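Pyruvate-formate lyase-activating enzyme (Bacteroides vulgatus ATCC 8482, PDB 3CAN) is probably a radical SAM superfamily protein, this fragment folding as a parallel beta/alpha domain related to the TIM barrel. Local coordinates at residues L62-D66 against S67-Q71; I99-E103 against G104-D108; T40-R44 against K45-D49; A116-L119 against A120-R124. One frame throughout, in Å; residues are numbered along the deposited sequence.

Three of the four contacts lie where a strand is led into the next helix, and the fourth closes such a helix. Interactions 3 and 1 build the starts of helices 45-53 and 67-74, interaction 2 turns the chain after strand 95-101, and interaction 4 ends the helix 109-121 that follows it. Interactions 1 and 2 touch, their centres about 10 Å apart: Asn106 ND2 lies 2.8 Å from Lys63 O, a probable hydrogen bond, and Val69 packs on Val105. Interaction 4 reaches interaction 1 through Phe118 CB, 3.8 Å from Met65 CE. Interaction 3 touches none: its nearest atoms lie about 5 Å from interaction 1, its centre about 26 Å from that of interaction 2.

Interaction 1 of 4, residues L62-D66 against S67-Q71; sequences LKSMD and STVHQ
The backbone of 62-66 leaves strand 57-61 as a loop and turns at Asp66 into helix 67-74, where His70 N donates to Asp66 O (2.9 Å, nearly straight at 164°) as the first helical bond. Asp66 is the N-cap. Its CG stands anti to the backbone N (chi1 -174°), which carries the carboxylate over the open first turn; there OD1 accepts from Val69 N at 3.3 Å and, more weakly, from Thr68 N at 2.9 Å. Val69 N comes to OD1 from above the carboxylate plane rather than within it. The aspartate also packs: Val69 crosses it at about a right angle, and its CG2 methyl lies 3.6 Å from Asp66 CG.

This is the N-terminal capping arrangement of a strand-loop-helix connection in a parallel beta/alpha domain, with a negative charge placed where the helix dipole would be expected to welcome it. An ST turn prepares the cap, since Ser64 OG accepts from Asp66 N at 2.9 Å. The same hydroxyl oxygen reaches Val69 CB at 3.6 Å, while Ser64 CB lies against the CG1 methyl, so Val69 is touched by both polar residues of the turn. At the helix start Ser67 points its hydroxyl elsewhere, to Glu79 and the backbone of Asn78. Behind the loop, Asn111 of helix 109-121 accepts from Met65 N, and the selenomethionine side chain rests on Leu114 and Ser115.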
loop_
_atom_site.group_PDB
_atom_site.type_symbol
_atom_site.label_atom_id
_atom_site.label_comp_id
_atom_site.label_asym_id
_atom_site.label_seq_id
_atom_site.Cartn_x
_atom_site.Cartn_y
_atom_site.Cartn_z
ATOM N N LEU A 62 -3.155 11.544 -7.453
ATOM C CA LEU A 62 -3.053 12.868 -8.063
ATOM C C LEU A 62 -1.585 13.146 -8.387
ATOM O O LEU A 62 -0.883 13.822 -7.644
ATOM C CB LEU A 62 -3.623 13.912 -7.116
ATOM C CG LEU A 62 -3.732 15.342 -7.625
ATOM C CD1 LEU A 62 -4.571 15.366 -8.909
ATOM C CD2 LEU A 62 -4.330 16.235 -6.544
ATOM N N LYS A 63 -1.129 12.588 -9.503
ATOM C CA LYS A 63 0.292 12.625 -9.862
ATOM C C LYS A 63 0.764 14.020 -10.252
ATOM O O LYS A 63 1.894 14.410 -9.934
ATOM C CB LYS A 63 0.606 11.613 -10.972
ATOM C CG LYS A 63 1.011 10.245 -10.432
ATOM C CD LYS A 63 1.397 9.267 -11.541
ATOM C CE LYS A 63 0.290 8.243 -11.797
ATOM N NZ LYS A 63 0.440 7.506 -13.088
ATOM N N SER A 64 -0.098 14.784 -10.916
ATOM C CA SER A 64 0.263 16.148 -11.306
ATOM C C SER A 64 -0.956 16.956 -11.664
ATOM O O SER A 64 -1.892 16.434 -12.267
ATOM C CB SER A 64 1.201 16.169 -12.522
ATOM O OG SER A 64 1.619 17.505 -12.780
HETATM N N MSE A 65 -0.908 18.243 -11.337
HETATM C CA MSE A 65 -1.904 19.192 -11.820
HETATM C C MSE A 65 -1.604 19.634 -13.258
HETATM O O MSE A 65 -2.460 20.213 -13.922
HETATM C CB MSE A 65 -1.957 20.409 -10.917
HETATM C CG MSE A 65 -2.462 20.129 -9.528
HETATM SE SE MSE A 65 -4.259 19.342 -9.435
HETATM C CE MSE A 65 -5.302 20.843 -10.143
ATOM N N ASP A 66 -0.388 19.357 -13.719
ATOM C CA ASP A 66 0.028 19.622 -15.099
ATOM C C ASP A 66 -0.355 18.437 -15.971
ATOM O O ASP A 66 0.216 17.348 -15.842
ATOM C CB ASP A 66 1.543 19.861 -15.110
ATOM C CG ASP A 66 2.080 20.282 -16.465
ATOM O OD1 ASP A 66 1.543 19.882 -17.508
ATOM O OD2 ASP A 66 3.085 21.017 -16.466
ATOM N N SER A 67 -1.349 18.624 -16.842
ATOM C CA SER A 67 -1.851 17.513 -17.672
ATOM C C SER A 67 -0.791 16.942 -18.620
ATOM O O SER A 67 -0.822 15.761 -18.954
ATOM C CB SER A 67 -3.085 17.925 -18.470
ATOM O OG SER A 67 -3.789 16.782 -18.930
ATOM N N THR A 68 0.153 17.782 -19.027
ATOM C CA THR A 68 1.252 17.350 -19.895
ATOM C C THR A 68 2.203 16.422 -19.138
ATOM O O THR A 68 2.589 15.354 -19.657
ATOM C CB THR A 68 1.976 18.556 -20.479
ATOM O OG1 THR A 68 1.034 19.330 -21.237
ATOM C CG2 THR A 68 3.140 18.113 -21.395
ATOM N N VAL A 69 2.539 16.783 -17.900
ATOM C CA VAL A 69 3.311 15.874 -17.034
ATOM C C VAL A 69 2.533 14.567 -16.854
ATOM O O VAL A 69 3.079 13.464 -16.986
ATOM C CB VAL A 69 3.626 16.497 -15.657
ATOM C CG1 VAL A 69 4.260 15.450 -14.713
ATOM C CG2 VAL A 69 4.532 17.707 -15.809
ATOM N N HIS A 70 1.244 14.685 -16.567
ATOM C CA HIS A 70 0.401 13.507 -16.342
ATOM C C HIS A 70 0.356 12.590 -17.569
ATOM O O HIS A 70 0.446 11.365 -17.437
ATOM C CB HIS A 70 -1.006 13.946 -15.936
ATOM C CG HIS A 70 -1.816 12.868 -15.283
ATOM N ND1 HIS A 70 -2.000 12.801 -13.918
ATOM C CD2 HIS A 70 -2.492 11.823 -15.805
ATOM C CE1 HIS A 70 -2.757 11.756 -13.632
ATOM N NE2 HIS A 70 -3.066 11.142 -14.760
ATOM N N GLN A 71 0.232 13.177 -18.758
ATOM C CA GLN A 71 0.196 12.403 -20.008
ATOM C C GLN A 71 1.521 11.693 -20.265
ATOM O O GLN A 71 1.547 10.555 -20.732
ATOM C CB GLN A 71 -0.142 13.312 -21.193
ATOM C CG GLN A 71 -0.037 12.644 -22.564
ATOM C CD GLN A 71 -1.064 11.552 -22.787
ATOM O OE1 GLN A 71 -2.221 11.686 -22.393
ATOM N NE2 GLN A 71 -0.652 10.468 -23.455
#

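Interaction 2 of 4, residues I99-E103 against G104-D108; sequences IPLIE and GVNAD
Asn106 turns its flat amide toward the end of strand 95-101 and pairs with the backbone there as another strand might. ND2 donates to Pro100 O at 2.7 Å, with the acceptor almost in the amide plane, and OD1 accepts from Ile102 N at 2.8 Å in a nearly straight bond (170°). Two bonds from one amide fix its rotation, and the chi1 of 66°, which sets CG between the backbone N and the carbonyl carbon, brings it against the strand. Through Lys63 O, a second acceptor of ND2, the amide also ties this strand end to the loop that follows the neighbouring strand 57-61.

Residues 102 to 105 form a type II beta turn, in which Ile102 O accepts from Val105 N and also from Asn106 N. Gly104 occupies the bend with a positive phi of 102°, where a side chain would run into the preceding carbonyl. Ile102 and Val105 run alongside each other with their tips in one direction, their CG2 methyls 3.6 Å apart. Farther round, Leu101 CD1 packs on Ala107 CB at 3.7 Å, and a water donating to Glu103 OE1 and, weakly, to Ala107 O bridges the outer part of the loop.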
loop_
_atom_site.group_PDB
_atom_site.type_symbol
_atom_site.label_atom_id
_atom_site.label_comp_id
_atom_site.label_asym_id
_atom_site.label_seq_id
_atom_site.Cartn_x
_atom_site.Cartn_y
_atom_site.Cartn_z
ATOM N N ILE A 99 -0.071 10.915 -3.681
ATOM C CA ILE A 99 0.817 11.652 -4.564
ATOM C C ILE A 99 2.190 10.987 -4.515
ATOM O O ILE A 99 2.931 11.165 -3.553
ATOM C CB ILE A 99 0.915 13.131 -4.183
ATOM C CG1 ILE A 99 -0.475 13.772 -4.192
ATOM C CG2 ILE A 99 1.888 13.879 -5.161
ATOM C CD1 ILE A 99 -0.472 15.236 -3.720
ATOM N N PRO A 100 2.507 10.172 -5.528
ATOM C CA PRO A 100 3.866 9.664 -5.634
ATOM C C PRO A 100 4.739 10.872 -5.901
ATOM O O PRO A 100 4.486 11.594 -6.859
ATOM C CB PRO A 100 3.793 8.697 -6.827
ATOM C CG PRO A 100 2.321 8.395 -6.998
ATOM C CD PRO A 100 1.655 9.681 -6.626
ATOM N N LEU A 101 5.688 11.136 -5.006
ATOM C CA LEU A 101 6.387 12.412 -4.963
ATOM C C LEU A 101 7.784 12.227 -5.549
ATOM O O LEU A 101 8.609 11.524 -4.977
ATOM C CB LEU A 101 6.459 12.913 -3.521
ATOM C CG LEU A 101 6.882 14.370 -3.310
ATOM C CD1 LEU A 101 5.889 15.365 -3.949
ATOM C CD2 LEU A 101 7.040 14.661 -1.826
ATOM N N ILE A 102 8.010 12.844 -6.705
ATOM C CA ILE A 102 9.198 12.598 -7.521
ATOM C C ILE A 102 9.876 13.932 -7.804
ATOM O O ILE A 102 9.301 14.792 -8.471
ATOM C CB ILE A 102 8.824 11.921 -8.865
ATOM C CG1 ILE A 102 7.925 10.692 -8.633
ATOM C CG2 ILE A 102 10.095 11.528 -9.637
ATOM C CD1 ILE A 102 7.032 10.312 -9.803
ATOM N N GLU A 103 11.081 14.106 -7.265
ATOM C CA GLU A 103 11.869 15.294 -7.528
ATOM C C GLU A 103 12.209 15.281 -9.011
ATOM O O GLU A 103 12.767 14.292 -9.508
ATOM C CB GLU A 103 13.134 15.281 -6.675
ATOM C CG GLU A 103 14.059 16.460 -6.878
ATOM C CD GLU A 103 13.417 17.792 -6.554
ATOM O OE1 GLU A 103 12.839 17.941 -5.455
ATOM O OE2 GLU A 103 13.516 18.704 -7.393
ATOM N N GLY A 104 11.860 16.369 -9.694
ATOM C CA GLY A 104 11.996 16.477 -11.141
ATOM C C GLY A 104 10.711 16.285 -11.927
ATOM O O GLY A 104 10.672 16.578 -13.120
ATOM N N VAL A 105 9.651 15.814 -11.265
ATOM C CA VAL A 105 8.365 15.587 -11.926
ATOM C C VAL A 105 7.219 16.402 -11.300
ATOM O O VAL A 105 6.474 17.078 -12.018
ATOM C CB VAL A 105 7.993 14.091 -11.888
ATOM C CG1 VAL A 105 6.634 13.842 -12.543
ATOM C CG2 VAL A 105 9.092 13.262 -12.568
ATOM N N ASN A 106 7.069 16.327 -9.982
ATOM C CA ASN A 106 5.874 16.885 -9.318
ATOM C C ASN A 106 6.060 17.377 -7.881
ATOM O O ASN A 106 5.076 17.642 -7.201
ATOM C CB ASN A 106 4.735 15.856 -9.356
ATOM C CG ASN A 106 5.048 14.604 -8.530
ATOM O OD1 ASN A 106 6.091 14.526 -7.880
ATOM N ND2 ASN A 106 4.151 13.636 -8.561
ATOM N N ALA A 107 7.307 17.501 -7.424
ATOM C CA ALA A 107 7.589 17.962 -6.061
ATOM C C ALA A 107 7.866 19.461 -6.004
ATOM O O ALA A 107 8.245 19.998 -4.948
ATOM C CB ALA A 107 8.773 17.155 -5.450
ATOM N N ASP A 108 7.680 20.144 -7.130
ATOM C CA ASP A 108 7.814 21.596 -7.173
ATOM C C ASP A 108 6.698 22.275 -6.382
ATOM O O ASP A 108 5.566 21.791 -6.344
ATOM C CB ASP A 108 7.851 22.118 -8.621
ATOM C CG ASP A 108 6.682 21.625 -9.461
ATOM O OD1 ASP A 108 6.592 20.396 -9.713
ATOM O OD2 ASP A 108 5.857 22.470 -9.878
HETATM O O HOH W 1 11.172 20.164 -5.662
#

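Interaction 3 of 4, residues T40-R44 against K45-D49; sequences TLLAR and KETVD
Leu42 begins the contact, laying its two methyls along the first turn of helix 45-53. CD1 meets Val48 CG2 at 3.6 Å, the two side chains running counter to each other, while CD2 reaches Thr47 CG2 at 3.7 Å across a side chain set at about a right angle. With chi1 at -109°, off the usual staggered values, the two methyls face one residue each. Leu42 O is held in turn by Asn84 ND2, from helix 79-90.

Ala43 carries the chain on to Arg44, which sits at the N-cap. Here it is the backbone that engages the helix: Arg44 O accepts from Val48 N at 3.2 Å, within the carbonyl plane, and weakly from Thr47 N at 3.0 Å. The arginine side chain has two conformers. In the one described it bends at chi3 (59°) and turns back alongside Glu46, where NH2 makes a long salt bridge to OE1 at 3.3 Å, the guanidinium and carboxylate planes 54° apart. NH2 lies nearer still to Glu46 CD, at 3.1 Å, so the pairing is tentative.

The junction thus joins a buried apolar face, Leu42 with Thr47 and Val48, to a solvent-side ion pair that is probably only partly populated; as a glutamate in the first helical turn, Glu46 would be expected to interact favourably with the helix dipole in any case.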
loop_
_atom_site.group_PDB
_atom_site.type_symbol
_atom_site.label_atom_id
_atom_site.label_comp_id
_atom_site.label_asym_id
_atom_site.label_seq_id
_atom_site.Cartn_x
_atom_site.Cartn_y
_atom_site.Cartn_z
ATOM N N THR A 40 -9.091 6.159 -9.793
ATOM C CA THR A 40 -8.360 7.191 -10.522
ATOM C C THR A 40 -8.782 7.241 -11.989
ATOM O O THR A 40 -9.152 8.304 -12.499
ATOM C CB THR A 40 -6.842 6.965 -10.426
ATOM O OG1 THR A 40 -6.431 6.872 -9.045
ATOM C CG2 THR A 40 -6.075 8.094 -11.120
ATOM N N LEU A 41 -8.755 6.085 -12.650
ATOM C CA LEU A 41 -8.987 6.009 -14.102
ATOM C C LEU A 41 -10.405 5.634 -14.540
ATOM O O LEU A 41 -10.619 5.304 -15.714
ATOM C CB LEU A 41 -7.982 5.040 -14.723
ATOM C CG LEU A 41 -6.501 5.399 -14.515
ATOM C CD1 LEU A 41 -5.605 4.280 -15.046
ATOM C CD2 LEU A 41 -6.155 6.722 -15.187
ATOM N N LEU A 42 -11.367 5.692 -13.627
ATOM C CA LEU A 42 -12.755 5.349 -13.953
ATOM C C LEU A 42 -13.363 6.434 -14.829
ATOM O O LEU A 42 -13.420 7.599 -14.443
ATOM C CB LEU A 42 -13.614 5.179 -12.699
ATOM C CG LEU A 42 -14.093 3.796 -12.292
ATOM C CD1 LEU A 42 -15.116 3.902 -11.162
ATOM C CD2 LEU A 42 -14.650 3.015 -13.481
ATOM N N ALA A 43 -13.800 6.041 -16.014
ATOM C CA ALA A 43 -14.312 6.989 -16.985
ATOM C C ALA A 43 -15.740 7.422 -16.683
ATOM O O ALA A 43 -16.045 8.616 -16.743
ATOM C CB ALA A 43 -14.237 6.394 -18.375
ATOM N N ARG A 44 -16.606 6.475 -16.338
ATOM C CA ARG A 44 -18.030 6.772 -16.307
ATOM C C ARG A 44 -18.549 7.076 -14.910
ATOM O O ARG A 44 -18.356 6.316 -13.963
ATOM C CB ARG A 44 -18.817 5.658 -16.987
ATOM C CG ARG A 44 -18.590 5.669 -18.499
ATOM C CD ARG A 44 -19.226 4.485 -19.184
ATOM N NE ARG A 44 -20.663 4.438 -18.942
ATOM C CZ ARG A 44 -21.287 3.623 -18.094
ATOM N NH1 ARG A 44 -20.627 2.725 -17.365
ATOM N NH2 ARG A 44 -22.604 3.702 -17.985
ATOM N N LYS A 45 -19.213 8.217 -14.797
ATOM C CA LYS A 45 -19.724 8.663 -13.517
ATOM C C LYS A 45 -20.725 7.677 -12.878
ATOM O O LYS A 45 -20.723 7.528 -11.657
ATOM C CB LYS A 45 -20.291 10.088 -13.614
ATOM C CG LYS A 45 -21.409 10.290 -14.596
ATOM C CD LYS A 45 -21.629 11.782 -14.883
ATOM C CE LYS A 45 -22.496 11.993 -16.098
ATOM N NZ LYS A 45 -23.808 11.278 -16.000
ATOM N N GLU A 46 -21.544 6.983 -13.675
ATOM C CA GLU A 46 -22.480 5.997 -13.095
ATOM C C GLU A 46 -21.706 4.855 -12.418
ATOM O O GLU A 46 -22.172 4.288 -11.428
ATOM C CB GLU A 46 -23.495 5.436 -14.123
ATOM C CG GLU A 46 -23.083 4.120 -14.815
ATOM C CD GLU A 46 -24.257 3.321 -15.424
ATOM O OE1 GLU A 46 -25.236 3.916 -15.941
ATOM O OE2 GLU A 46 -24.178 2.070 -15.408
ATOM N N THR A 47 -20.531 4.523 -12.946
ATOM C CA THR A 47 -19.722 3.459 -12.352
ATOM C C THR A 47 -19.078 3.909 -11.048
ATOM O O THR A 47 -19.014 3.139 -10.098
ATOM C CB THR A 47 -18.631 2.954 -13.296
ATOM O OG1 THR A 47 -19.219 2.657 -14.572
ATOM C CG2 THR A 47 -17.983 1.683 -12.704
ATOM N N VAL A 48 -18.605 5.150 -11.006
ATOM C CA VAL A 48 -18.072 5.708 -9.764
ATOM C C VAL A 48 -19.168 5.658 -8.700
ATOM O O VAL A 48 -18.929 5.260 -7.583
ATOM C CB VAL A 48 -17.573 7.155 -9.939
ATOM C CG1 VAL A 48 -17.108 7.735 -8.592
ATOM C CG2 VAL A 48 -16.442 7.214 -10.982
ATOM N N ASP A 49 -20.384 6.047 -9.063
ATOM C CA ASP A 49 -21.508 6.017 -8.118
ATOM C C ASP A 49 -21.790 4.604 -7.599
ATOM O O ASP A 49 -22.000 4.411 -6.390
ATOM C CB ASP A 49 -22.777 6.574 -8.774
ATOM C CG ASP A 49 -22.711 8.061 -9.024
ATOM O OD1 ASP A 49 -21.780 8.730 -8.534
ATOM O OD2 ASP A 49 -23.620 8.568 -9.725
#

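Interaction 4 of 4, residues A116-L119 against A120-R124; sequences AEFL and ASLPR
Phe118 O is gripped by two groups of Ser121: the hydroxyl OG donates to it at 2.6 Å, the shortest polar bond of the contact, and the backbone N adds a weak bond at 3.2 Å. A chi1 of 74° swings OG back over the main chain, within reach of this carbonyl three residues earlier. Ser121 N also donates to Glu117 O at 3.3 Å, from above that carbonyl plane, and so divides its hydrogen between two acceptors.

This is the last turn of helix 109-121, the helix of the beta-alpha-beta unit that joins strands 95-101 and 128-133. Ala120 N still donates to Ala116 O at 2.8 Å in the regular i to i-4 pattern, but Leu122 N turns instead to Leu119 O, three residues back, at 3.1 Å, where the chain leaves that pattern.

Leu122 packs back on the helix. Its CD1 methyl lies over one face of the Phe118 ring, 4.3 Å from CE2, and also meets Leu119 CD2 at 4.1 Å. Leu119 continues onto Ile97 of the sheet, and Leu122 packs on Ile85 and Ala89 of helix 79-90.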
loop_
_atom_site.group_PDB
_atom_site.type_symbol
_atom_site.label_atom_id
_atom_site.label_comp_id
_atom_site.label_asym_id
_atom_site.label_seq_id
_atom_site.Cartn_x
_atom_site.Cartn_y
_atom_site.Cartn_z
ATOM N N ALA A 116 -3.014 21.538 -3.602
ATOM C CA ALA A 116 -3.637 21.927 -2.342
ATOM C C ALA A 116 -4.857 22.821 -2.577
ATOM O O ALA A 116 -5.895 22.653 -1.951
ATOM C CB ALA A 116 -2.615 22.639 -1.454
ATOM N N GLU A 117 -4.724 23.777 -3.489
ATOM C CA GLU A 117 -5.807 24.694 -3.805
ATOM C C GLU A 117 -7.002 23.983 -4.404
ATOM O O GLU A 117 -8.143 24.293 -4.063
ATOM C CB GLU A 117 -5.302 25.794 -4.734
ATOM C CG GLU A 117 -4.357 26.744 -4.033
ATOM C CD GLU A 117 -3.649 27.749 -4.918
ATOM O OE1 GLU A 117 -3.948 27.874 -6.134
ATOM O OE2 GLU A 117 -2.783 28.475 -4.359
ATOM N N PHE A 118 -6.746 23.005 -5.262
ATOM C CA PHE A 118 -7.816 22.201 -5.832
ATOM C C PHE A 118 -8.540 21.427 -4.722
ATOM O O PHE A 118 -9.753 21.538 -4.553
ATOM C CB PHE A 118 -7.238 21.282 -6.896
ATOM C CG PHE A 118 -8.177 20.221 -7.352
ATOM C CD1 PHE A 118 -9.292 20.528 -8.102
ATOM C CD2 PHE A 118 -7.937 18.897 -7.032
ATOM C CE1 PHE A 118 -10.154 19.537 -8.521
ATOM C CE2 PHE A 118 -8.785 17.904 -7.440
ATOM C CZ PHE A 118 -9.918 18.221 -8.173
ATOM N N LEU A 119 -7.774 20.687 -3.937
ATOM C CA LEU A 119 -8.352 19.828 -2.907
ATOM C C LEU A 119 -9.068 20.627 -1.823
ATOM O O LEU A 119 -10.164 20.246 -1.369
ATOM C CB LEU A 119 -7.268 18.916 -2.310
ATOM C CG LEU A 119 -6.651 17.888 -3.275
ATOM C CD1 LEU A 119 -5.463 17.196 -2.626
ATOM C CD2 LEU A 119 -7.695 16.858 -3.738
ATOM N N ALA A 120 -8.453 21.728 -1.391
ATOM C CA ALA A 120 -9.024 22.559 -0.329
ATOM C C ALA A 120 -10.377 23.155 -0.730
ATOM O O ALA A 120 -11.247 23.389 0.106
ATOM C CB ALA A 120 -8.045 23.671 0.032
ATOM N N SER A 121 -10.551 23.385 -2.023
ATOM C CA SER A 121 -11.771 23.990 -2.556
ATOM C C SER A 121 -12.954 23.029 -2.616
ATOM O O SER A 121 -14.091 23.459 -2.778
ATOM C CB SER A 121 -11.491 24.572 -3.952
ATOM O OG SER A 121 -11.374 23.562 -4.935
ATOM N N LEU A 122 -12.696 21.729 -2.484
ATOM C CA LEU A 122 -13.748 20.735 -2.587
ATOM C C LEU A 122 -14.618 20.708 -1.334
ATOM O O LEU A 122 -14.141 21.011 -0.231
ATOM C CB LEU A 122 -13.149 19.353 -2.858
ATOM C CG LEU A 122 -12.332 19.260 -4.148
ATOM C CD1 LEU A 122 -11.605 17.902 -4.253
ATOM C CD2 LEU A 122 -13.224 19.525 -5.379
ATOM N N PRO A 123 -15.913 20.371 -1.502
ATOM C CA PRO A 123 -16.863 20.421 -0.397
ATOM C C PRO A 123 -16.594 19.388 0.695
ATOM O O PRO A 123 -17.067 19.559 1.825
ATOM C CB PRO A 123 -18.214 20.159 -1.079
ATOM C CG PRO A 123 -17.889 19.421 -2.291
ATOM C CD PRO A 123 -16.559 19.950 -2.755
ATOM N N ARG A 124 -15.896 18.303 0.344
ATOM C CA ARG A 124 -15.355 17.348 1.316
ATOM C C ARG A 124 -13.887 17.154 0.996
ATOM O O ARG A 124 -13.542 16.875 -0.150
ATOM C CB ARG A 124 -16.074 15.993 1.232
ATOM C CG ARG A 124 -15.559 14.966 2.247
ATOM C CD ARG A 124 -16.287 13.622 2.210
ATOM N NE ARG A 124 -15.686 12.705 3.181
ATOM C CZ ARG A 124 -16.327 12.112 4.184
ATOM N NH1 ARG A 124 -17.631 12.295 4.377
ATOM N NH2 ARG A 124 -15.654 11.327 5.011
#